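Local coordinates for protein latency-associated nuclear antigen (Murid herpesvirus 4, PDB 4BLG) that probably binds DNA through the C-terminal domain described here, one part of a longer gamma-2 herpesvirus latency protein that associates with copies of itself, at residues T35-A40 with P123-E129; L26-H32 with C57-V63; S44-P48 with C81-Y85. Residues are numbered along the deposited sequence.

How the interactions relate
The three interactions show how contacts far apart in sequence are arranged around one antiparallel sheet. Strand 39-45 serves two: interaction 1 holds its beginning and interaction 3 its end, with centres about 25 Å apart. In sequence, interaction 3 is nested inside the loop that interaction 1 closes, and both reach the second subunit. Interaction 2 joins the end of helix 24-27 and the loop after it to the loop between helix 48-57 and strand 64-70; its centre lies about 15 Å from that of interaction 1, which it touches (Phe37 CE2 to His62 O, 4.1 Å), and about 25 Å from that of interaction 3. Interactions 2 and 3 each hold a phosphate, probably from the crystallisation liquor.

Interaction 1: residues T35-A40 with P123-E129; sequences THFKSA and PYFPLPE
This is a contact between two largely irregular segments at the edge of the domain, where the chain entering strand 39-45 meets the C-terminal tail that follows strand 115-122. The two run antiparallel, with CA atoms 4.0 Å apart at Lys38 and Tyr124 and 6.1 Å apart at Thr35 and Glu129. One direct hydrogen bond joins them, Phe125 N to Phe37 O, 2.8 Å and nearly straight (174°). Beside it a water accepts from Phe37 N and donates to Phe125 O, at 2.8 Å from each, so the pairing is completed through solvent. The tail begins with a cis peptide bond before Pro123 and bends again at Pro126 (phi/psi -78/55), the centre of an inverse gamma turn closed by a weak 2.8 Å bond from Leu127 N to Phe125 O. The setting is that of the dimeric DNA-binding domains of the LANA and EBNA1 type, in which each subunit contributes a four-stranded sheet to a shared barrel. Here the tail packs on both subunits: Phe125 meets Phe89 edge-to-face and also packs on Met42 of the second subunit. The Phe125 ring (chi1 m) brings its CE2 to 3.9 Å from Ala40 CB, while Leu127 CD1 lies 3.7 Å from Phe37 CD1. Toward the outside, His36 (chi1 m) and Tyr124 (chi1 p, 37°) form a face-to-face stack, centroids 3.9 Å apart and planes at 11°. The poorly ordered Glu129 approaches the edge of the histidine ring, OE1 3.7 Å from His36 CE1, and Lys38 CG rests 3.5 Å from Pro123 O.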
loop_
_atom_site.group_PDB
_atom_site.type_symbol
_atom_site.label_atom_id
_atom_site.label_comp_id
_atom_site.label_asym_id
_atom_site.label_seq_id
_atom_site.Cartn_x
_atom_site.Cartn_y
_atom_site.Cartn_z
ATOM N N THR A 35 16.698 3.943 -8.805
ATOM C CA THR A 35 16.184 5.210 -9.291
ATOM C C THR A 35 14.678 5.267 -9.119
ATOM O O THR A 35 14.132 6.312 -8.769
ATOM C CB THR A 35 16.541 5.408 -10.757
ATOM O OG1 THR A 35 17.966 5.371 -10.895
ATOM C CG2 THR A 35 16.006 6.750 -11.271
ATOM N N HIS A 36 14.017 4.136 -9.358
ATOM C CA HIS A 36 12.567 4.036 -9.205
ATOM C C HIS A 36 12.189 2.722 -8.537
ATOM O O HIS A 36 12.872 1.710 -8.694
ATOM C CB HIS A 36 11.866 4.128 -10.565
ATOM C CG HIS A 36 12.098 5.420 -11.282
ATOM N ND1 HIS A 36 11.959 6.647 -10.671
ATOM C CD2 HIS A 36 12.449 5.675 -12.565
ATOM C CE1 HIS A 36 12.220 7.604 -11.545
ATOM N NE2 HIS A 36 12.520 7.041 -12.701
ATOM N N PHE A 37 11.093 2.750 -7.790
ATOM C CA PHE A 37 10.564 1.567 -7.126
ATOM C C PHE A 37 9.284 1.136 -7.829
ATOM O O PHE A 37 8.212 1.678 -7.561
ATOM C CB PHE A 37 10.259 1.885 -5.663
ATOM C CG PHE A 37 11.478 2.182 -4.846
ATOM C CD1 PHE A 37 12.025 3.456 -4.834
ATOM C CD2 PHE A 37 12.087 1.186 -4.096
ATOM C CE1 PHE A 37 13.157 3.733 -4.088
ATOM C CE2 PHE A 37 13.216 1.457 -3.340
ATOM C CZ PHE A 37 13.751 2.735 -3.337
ATOM N N LYS A 38 9.394 0.165 -8.730
ATOM C CA LYS A 38 8.244 -0.276 -9.517
ATOM C C LYS A 38 7.417 -1.341 -8.799
ATOM O O LYS A 38 6.268 -1.593 -9.172
ATOM C CB LYS A 38 8.696 -0.811 -10.880
ATOM C CG LYS A 38 9.371 0.230 -11.761
ATOM C CD LYS A 38 9.723 -0.330 -13.137
ATOM C CE LYS A 38 10.061 0.788 -14.116
ATOM N NZ LYS A 38 9.961 0.356 -15.542
ATOM N N SER A 39 7.990 -1.964 -7.772
ATOM C CA SER A 39 7.298 -3.046 -7.081
ATOM C C SER A 39 7.364 -2.940 -5.567
ATOM O O SER A 39 8.075 -2.108 -5.002
ATOM C CB SER A 39 7.867 -4.391 -7.496
ATOM O OG SER A 39 7.932 -4.511 -8.899
ATOM N N ALA A 40 6.595 -3.798 -4.916
ATOM C CA ALA A 40 6.612 -3.882 -3.474
ATOM C C ALA A 40 6.089 -5.238 -3.056
ATOM O O ALA A 40 5.544 -5.988 -3.865
ATOM C CB ALA A 40 5.766 -2.783 -2.867
ATOM N N PRO A 123 3.576 3.918 -13.416
ATOM C CA PRO A 123 4.856 3.382 -13.896
ATOM C C PRO A 123 5.780 2.924 -12.769
ATOM O O PRO A 123 6.655 2.096 -13.002
ATOM C CB PRO A 123 5.481 4.587 -14.604
ATOM C CG PRO A 123 4.982 5.750 -13.838
ATOM C CD PRO A 123 3.568 5.398 -13.465
ATOM N N TYR A 124 5.597 3.494 -11.582
ATOM C CA TYR A 124 6.336 3.115 -10.381
ATOM C C TYR A 124 5.665 3.816 -9.220
ATOM O O TYR A 124 4.795 4.650 -9.418
ATOM C CB TYR A 124 7.814 3.514 -10.444
ATOM C CG TYR A 124 8.081 4.842 -11.115
ATOM C CD1 TYR A 124 7.743 6.040 -10.500
ATOM C CD2 TYR A 124 8.680 4.894 -12.368
ATOM C CE1 TYR A 124 7.988 7.257 -11.124
ATOM C CE2 TYR A 124 8.928 6.102 -12.992
ATOM C CZ TYR A 124 8.581 7.277 -12.368
ATOM O OH TYR A 124 8.835 8.474 -12.998
ATOM N N PHE A 125 6.058 3.475 -8.002
ATOM C CA PHE A 125 5.435 4.079 -6.837
ATOM C C PHE A 125 5.903 5.517 -6.680
ATOM O O PHE A 125 7.011 5.860 -7.089
ATOM C CB PHE A 125 5.727 3.259 -5.591
ATOM C CG PHE A 125 4.937 1.986 -5.515
ATOM C CD1 PHE A 125 3.623 2.002 -5.087
ATOM C CD2 PHE A 125 5.502 0.780 -5.871
ATOM C CE1 PHE A 125 2.890 0.842 -5.012
ATOM C CE2 PHE A 125 4.768 -0.389 -5.797
ATOM C CZ PHE A 125 3.461 -0.354 -5.373
ATOM N N PRO A 126 5.044 6.371 -6.098
ATOM C CA PRO A 126 5.293 7.813 -6.022
ATOM C C PRO A 126 6.298 8.190 -4.934
ATOM O O PRO A 126 5.994 9.006 -4.071
ATOM C CB PRO A 126 3.911 8.375 -5.698
ATOM C CG PRO A 126 3.272 7.295 -4.883
ATOM C CD PRO A 126 3.778 5.998 -5.441
ATOM N N LEU A 127 7.484 7.592 -4.980
ATOM C CA LEU A 127 8.588 8.023 -4.135
ATOM C C LEU A 127 9.530 8.899 -4.962
ATOM O O LEU A 127 9.712 8.671 -6.158
ATOM C CB LEU A 127 9.340 6.814 -3.585
ATOM C CG LEU A 127 8.461 5.810 -2.839
ATOM C CD1 LEU A 127 8.960 4.398 -3.068
ATOM C CD2 LEU A 127 8.424 6.134 -1.360
ATOM N N PRO A 128 10.129 9.912 -4.327
ATOM C CA PRO A 128 11.023 10.857 -5.009
ATOM C C PRO A 128 12.214 10.207 -5.705
ATOM O O PRO A 128 12.500 9.019 -5.524
ATOM C CB PRO A 128 11.518 11.756 -3.871
ATOM C CG PRO A 128 11.175 11.035 -2.624
ATOM C CD PRO A 128 9.945 10.267 -2.914
ATOM N N GLU A 129 12.908 11.016 -6.493
ATOM C CA GLU A 129 14.029 10.563 -7.297
ATOM C C GLU A 129 15.267 11.369 -6.907
ATOM O O GLU A 129 15.177 12.574 -6.687
ATOM C CB GLU A 129 13.715 10.776 -8.783
ATOM C CG GLU A 129 12.799 11.961 -9.040
ATOM C CD GLU A 129 12.643 12.268 -10.515
ATOM O OE1 GLU A 129 12.543 11.313 -11.313
ATOM O OE2 GLU A 129 12.635 13.463 -10.872
HETATM O O HOH W 1 9.741 5.178 -7.455
#

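Interaction 2: residues L26-H32 with C57-V63; sequences LFDPEGH and CIQSKHV. With PO4 (phosphate ion), chain D.
A single serine hydroxyl does three jobs here: Ser60 OG (chi1 p) donates to Leu26 O at 2.8 Å while accepting from His62 N at 3.1 Å and, weakly, from Val63 N at 3.1 Å. The bond to His62 N makes an ST turn, and Ser60 N closes the same bend by donating to Val63 O at 2.8 Å. On the partner segment an Asx turn answers it, Asp28 OD1 accepting from Glu30 N at 3.0 Å. The two segments, one leaving helix 24-27 and the other linking helix 48-57 to strand 64-70, run antiparallel, with CA distances of 5.7 Å for Leu26 and His62 and 4.8 Å for Pro29 and Ser60. Two weak bonds follow, from Lys61 N to Asp28 O (3.4 Å) and from Lys61 NZ to Pro29 O (3.5 Å). Lys61 also lies along Gly31, whose backbone angles (110/-163) by themselves call for glycine. On the inner side Leu26 CD1 presses on Val63 CG2 at 3.4 Å, and Phe27 (chi1 m) offers a ring face to the same methyl; Leu99 of helix 93-110 packs against all three residues. Within the short helix, Leu26 N donates to phosphate O2 at 3.0 Å.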
loop_
_atom_site.group_PDB
_atom_site.type_symbol
_atom_site.label_atom_id
_atom_site.label_comp_id
_atom_site.label_asym_id
_atom_site.label_seq_id
_atom_site.Cartn_x
_atom_site.Cartn_y
_atom_site.Cartn_z
ATOM N N LEU A 26 20.358 -7.075 -1.607
ATOM C CA LEU A 26 19.046 -6.522 -1.304
ATOM C C LEU A 26 19.034 -5.774 0.035
ATOM O O LEU A 26 18.449 -4.694 0.138
ATOM C CB LEU A 26 17.990 -7.628 -1.301
ATOM C CG LEU A 26 16.540 -7.161 -1.138
ATOM C CD1 LEU A 26 16.152 -6.181 -2.239
ATOM C CD2 LEU A 26 15.592 -8.350 -1.118
ATOM N N PHE A 27 19.691 -6.331 1.052
ATOM C CA PHE A 27 19.622 -5.756 2.399
ATOM C C PHE A 27 20.876 -5.021 2.838
ATOM O O PHE A 27 20.996 -4.639 3.998
ATOM C CB PHE A 27 19.267 -6.826 3.418
ATOM C CG PHE A 27 17.825 -7.198 3.400
ATOM C CD1 PHE A 27 16.902 -6.458 4.116
ATOM C CD2 PHE A 27 17.386 -8.272 2.650
ATOM C CE1 PHE A 27 15.568 -6.790 4.092
ATOM C CE2 PHE A 27 16.050 -8.612 2.623
ATOM C CZ PHE A 27 15.140 -7.870 3.345
ATOM N N ASP A 28 21.805 -4.824 1.912
ATOM C CA ASP A 28 22.969 -3.989 2.167
ATOM C C ASP A 28 22.509 -2.649 2.731
ATOM O O ASP A 28 21.735 -1.943 2.084
ATOM C CB ASP A 28 23.731 -3.744 0.868
ATOM C CG ASP A 28 25.152 -3.291 1.106
ATOM O OD1 ASP A 28 25.410 -2.751 2.204
ATOM O OD2 ASP A 28 26.003 -3.477 0.203
ATOM N N PRO A 29 22.982 -2.285 3.937
ATOM C CA PRO A 29 22.572 -1.007 4.528
ATOM C C PRO A 29 23.301 0.182 3.902
ATOM O O PRO A 29 22.943 1.332 4.166
ATOM C CB PRO A 29 22.958 -1.152 6.006
ATOM C CG PRO A 29 23.615 -2.504 6.146
ATOM C CD PRO A 29 23.972 -2.971 4.778
ATOM N N GLU A 30 24.314 -0.098 3.085
ATOM C CA GLU A 30 24.997 0.938 2.317
ATOM C C GLU A 30 24.817 0.666 0.828
ATOM O O GLU A 30 24.277 -0.371 0.436
ATOM C CB GLU A 30 26.479 1.011 2.698
ATOM C CG GLU A 30 26.701 1.404 4.155
ATOM C CD GLU A 30 26.514 2.898 4.404
ATOM O OE1 GLU A 30 26.233 3.639 3.436
ATOM O OE2 GLU A 30 26.643 3.327 5.574
ATOM N N GLY A 31 25.255 1.613 0.005
ATOM C CA GLY A 31 25.003 1.565 -1.425
ATOM C C GLY A 31 24.016 2.646 -1.830
ATOM O O GLY A 31 23.774 3.594 -1.078
ATOM N N HIS A 32 23.442 2.502 -3.021
ATOM C CA HIS A 32 22.543 3.514 -3.571
ATOM C C HIS A 32 21.159 2.948 -3.832
ATOM O O HIS A 32 21.027 1.862 -4.394
ATOM C CB HIS A 32 23.111 4.063 -4.877
ATOM C CG HIS A 32 24.391 4.810 -4.704
ATOM N ND1 HIS A 32 25.622 4.267 -5.018
ATOM C CD2 HIS A 32 24.641 6.055 -4.239
ATOM C CE1 HIS A 32 26.567 5.149 -4.761
ATOM N NE2 HIS A 32 26.000 6.246 -4.285
ATOM N N CYS A 57 12.689 -4.173 10.657
ATOM C CA CYS A 57 13.654 -5.071 10.014
ATOM C C CYS A 57 13.782 -4.997 8.485
ATOM O O CYS A 57 14.888 -5.096 7.954
ATOM C CB CYS A 57 13.364 -6.518 10.413
ATOM S SG CYS A 57 13.750 -6.852 12.130
ATOM N N ILE A 58 12.669 -4.853 7.774
ATOM C CA ILE A 58 12.705 -4.839 6.312
ATOM C C ILE A 58 13.003 -3.429 5.814
ATOM O O ILE A 58 12.131 -2.724 5.276
ATOM C CB ILE A 58 11.395 -5.382 5.707
ATOM C CG1 ILE A 58 11.150 -6.807 6.215
ATOM C CG2 ILE A 58 11.463 -5.391 4.187
ATOM C CD1 ILE A 58 9.754 -7.343 5.927
ATOM N N GLN A 59 14.258 -3.034 6.016
ATOM C CA GLN A 59 14.746 -1.708 5.665
ATOM C C GLN A 59 16.187 -1.818 5.192
ATOM O O GLN A 59 16.991 -2.543 5.777
ATOM C CB GLN A 59 14.696 -0.776 6.875
ATOM C CG GLN A 59 13.324 -0.602 7.494
ATOM C CD GLN A 59 12.378 0.210 6.631
ATOM O OE1 GLN A 59 12.719 0.617 5.516
ATOM N NE2 GLN A 59 11.176 0.455 7.149
ATOM N N SER A 60 16.510 -1.090 4.134
ATOM C CA SER A 60 17.879 -1.001 3.642
ATOM C C SER A 60 17.929 0.057 2.550
ATOM O O SER A 60 16.987 0.832 2.374
ATOM C CB SER A 60 18.354 -2.339 3.080
ATOM O OG SER A 60 17.751 -2.585 1.822
ATOM N N LYS A 61 19.025 0.081 1.810
ATOM C CA LYS A 61 19.161 1.025 0.715
ATOM C C LYS A 61 18.278 0.629 -0.466
ATOM O O LYS A 61 17.934 1.470 -1.295
ATOM C CB LYS A 61 20.620 1.109 0.266
ATOM C CG LYS A 61 21.210 2.495 0.370
ATOM C CD LYS A 61 21.258 2.975 1.804
ATOM C CE LYS A 61 22.030 4.276 1.912
ATOM N NZ LYS A 61 22.301 4.643 3.324
ATOM N N HIS A 62 17.917 -0.648 -0.551
ATOM C CA HIS A 62 17.164 -1.137 -1.699
ATOM C C HIS A 62 15.767 -1.632 -1.342
ATOM O O HIS A 62 15.013 -2.048 -2.221
ATOM C CB HIS A 62 17.944 -2.246 -2.400
ATOM C CG HIS A 62 19.193 -1.770 -3.072
ATOM N ND1 HIS A 62 20.250 -1.225 -2.375
ATOM C CD2 HIS A 62 19.552 -1.750 -4.376
ATOM C CE1 HIS A 62 21.209 -0.896 -3.220
ATOM N NE2 HIS A 62 20.812 -1.204 -4.441
ATOM N N VAL A 63 15.431 -1.590 -0.058
ATOM C CA VAL A 63 14.117 -1.998 0.418
ATOM C C VAL A 63 13.664 -0.956 1.411
ATOM O O VAL A 63 14.344 -0.719 2.404
ATOM C CB VAL A 63 14.143 -3.356 1.164
ATOM C CG1 VAL A 63 12.733 -3.912 1.297
ATOM C CG2 VAL A 63 15.040 -4.352 0.452
HETATM P P PO4 D . 21.153 -10.828 -2.971
HETATM O O1 PO4 D . 21.076 -12.273 -2.556
HETATM O O2 PO4 D . 20.205 -9.995 -2.142
HETATM O O3 PO4 D . 22.534 -10.266 -2.774
HETATM O O4 PO4 D . 20.762 -10.728 -4.421
#

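Interaction 3: residues S44-P48 with C81-Y85; sequences SSTHP and CVTYY. With PO4 (phosphate ion), chain C.
Two backbone hydrogen bonds pair Ser45 with Tyr84: Ser45 N donates to Tyr84 O at 3.0 Å, and Tyr84 N to Ser45 O at 2.8 Å. Nearby, His47 ND1 donates at 2.9 Å to O2 of a phosphate, probably from the crystallisation liquor, that Thr50, His111 and Ser113 also bind. The backbone bonds define the hydrogen-bonded pair (CA-CA 5.4 Å) of the antiparallel strands 39-45 and 84-90. Ser44 and Tyr85 form the adjoining non-hydrogen-bonded pair, CA-CA 4.1 Å. Past Ser45 the regular pairing ends although the backbones stay close (CA of Thr46 and Thr83 4.5 Å apart); a water donates to Thr46 O at 3.0 Å and to Val82 O at 2.8 Å. Helix 48-57 follows: Ser45 OG, also hydrogen-bonded to Ser113 OG, accepts from His47 N at 2.9 Å, an ST turn, with His47 at the N-cap position. The Tyr85 hydroxyl is hydrogen-bonded to Tyr85 OH of the second subunit. Tyr84 (chi1 m) packs one ring face against Pro48, whose CB sits 3.7 Å from the ring centroid, 5° off the normal, a CH-pi contact. Backbone bonds thus fix the register, while Tyr84 against Pro48 packs the start of helix 48-57 on the sheet.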
loop_
_atom_site.group_PDB
_atom_site.type_symbol
_atom_site.label_atom_id
_atom_site.label_comp_id
_atom_site.label_asym_id
_atom_site.label_seq_id
_atom_site.Cartn_x
_atom_site.Cartn_y
_atom_site.Cartn_z
ATOM N N SER A 44 1.146 -8.781 5.403
ATOM C CA SER A 44 -0.052 -8.569 6.188
ATOM C C SER A 44 -0.227 -9.639 7.258
ATOM O O SER A 44 0.340 -10.729 7.176
ATOM C CB SER A 44 -1.270 -8.551 5.269
ATOM O OG SER A 44 -1.377 -9.763 4.550
ATOM N N SER A 45 -1.033 -9.315 8.260
ATOM C CA SER A 45 -1.210 -10.185 9.405
ATOM C C SER A 45 -2.188 -9.547 10.378
ATOM O O SER A 45 -2.295 -8.334 10.435
ATOM C CB SER A 45 0.137 -10.393 10.093
ATOM O OG SER A 45 -0.041 -10.857 11.411
ATOM N N THR A 46 -2.890 -10.366 11.150
ATOM C CA THR A 46 -3.821 -9.857 12.158
ATOM C C THR A 46 -3.091 -9.484 13.444
ATOM O O THR A 46 -3.703 -8.986 14.400
ATOM C CB THR A 46 -4.904 -10.893 12.510
ATOM O OG1 THR A 46 -4.289 -12.078 13.023
ATOM C CG2 THR A 46 -5.750 -11.242 11.290
ATOM N N HIS A 47 -1.786 -9.735 13.466
ATOM C CA HIS A 47 -0.955 -9.426 14.625
ATOM C C HIS A 47 -0.099 -8.180 14.371
ATOM O O HIS A 47 0.903 -8.241 13.661
ATOM C CB HIS A 47 -0.051 -10.616 14.938
ATOM C CG HIS A 47 -0.798 -11.851 15.321
ATOM N ND1 HIS A 47 -0.204 -13.094 15.374
ATOM C CD2 HIS A 47 -2.092 -12.038 15.674
ATOM C CE1 HIS A 47 -1.098 -13.992 15.741
ATOM N NE2 HIS A 47 -2.254 -13.378 15.932
ATOM N N PRO A 48 -0.482 -7.043 14.958
ATOM C CA PRO A 48 0.237 -5.803 14.632
ATOM C C PRO A 48 1.666 -5.761 15.196
ATOM O O PRO A 48 2.527 -5.059 14.666
ATOM C CB PRO A 48 -0.634 -4.713 15.271
ATOM C CG PRO A 48 -1.376 -5.408 16.373
ATOM C CD PRO A 48 -1.571 -6.830 15.930
ATOM N N CYS A 81 -11.967 -9.129 12.619
ATOM C CA CYS A 81 -10.602 -9.009 13.036
ATOM C C CYS A 81 -9.920 -8.135 12.034
ATOM O O CYS A 81 -9.905 -8.451 10.866
ATOM C CB CYS A 81 -9.972 -10.376 12.982
ATOM S SG CYS A 81 -8.628 -10.530 14.120
ATOM N N VAL A 82 -9.345 -7.040 12.470
ATOM C CA VAL A 82 -8.663 -6.185 11.530
ATOM C C VAL A 82 -7.428 -6.920 11.024
ATOM O O VAL A 82 -6.832 -7.743 11.725
ATOM C CB VAL A 82 -8.299 -4.805 12.118
ATOM C CG1 VAL A 82 -7.428 -4.945 13.347
ATOM C CG2 VAL A 82 -7.606 -3.956 11.061
ATOM N N THR A 83 -7.090 -6.656 9.775
ATOM C CA THR A 83 -5.877 -7.180 9.188
ATOM C C THR A 83 -4.946 -5.999 8.964
ATOM O O THR A 83 -5.311 -5.024 8.308
ATOM C CB THR A 83 -6.178 -7.901 7.879
ATOM O OG1 THR A 83 -7.014 -9.026 8.157
ATOM C CG2 THR A 83 -4.895 -8.368 7.203
ATOM N N TYR A 84 -3.771 -6.062 9.576
ATOM C CA TYR A 84 -2.762 -5.026 9.408
ATOM C C TYR A 84 -1.849 -5.343 8.229
ATOM O O TYR A 84 -1.816 -6.467 7.751
ATOM C CB TYR A 84 -1.957 -4.873 10.685
ATOM C CG TYR A 84 -2.811 -4.603 11.903
ATOM C CD1 TYR A 84 -3.344 -5.646 12.645
ATOM C CD2 TYR A 84 -3.084 -3.312 12.307
ATOM C CE1 TYR A 84 -4.120 -5.405 13.760
ATOM C CE2 TYR A 84 -3.864 -3.062 13.421
ATOM C CZ TYR A 84 -4.378 -4.110 14.141
ATOM O OH TYR A 84 -5.150 -3.854 15.251
ATOM N N TYR A 85 -1.132 -4.333 7.744
ATOM C CA TYR A 85 -0.240 -4.514 6.604
ATOM C C TYR A 85 0.870 -3.492 6.618
ATOM O O TYR A 85 0.805 -2.502 7.321
ATOM C CB TYR A 85 -0.998 -4.383 5.280
ATOM C CG TYR A 85 -1.183 -2.947 4.827
ATOM C CD1 TYR A 85 -2.286 -2.203 5.233
ATOM C CD2 TYR A 85 -0.254 -2.336 3.988
ATOM C CE1 TYR A 85 -2.456 -0.884 4.818
ATOM C CE2 TYR A 85 -0.419 -1.026 3.566
ATOM C CZ TYR A 85 -1.519 -0.304 3.985
ATOM O OH TYR A 85 -1.679 0.999 3.563
HETATM P P PO4 C . 3.019 -14.554 14.553
HETATM O O1 PO4 C . 2.068 -15.413 15.337
HETATM O O2 PO4 C . 2.554 -13.128 14.656
HETATM O O3 PO4 C . 4.399 -14.673 15.141
HETATM O O4 PO4 C . 3.013 -14.948 13.093
HETATM O O HOH W 2 -6.491 -8.019 14.523
#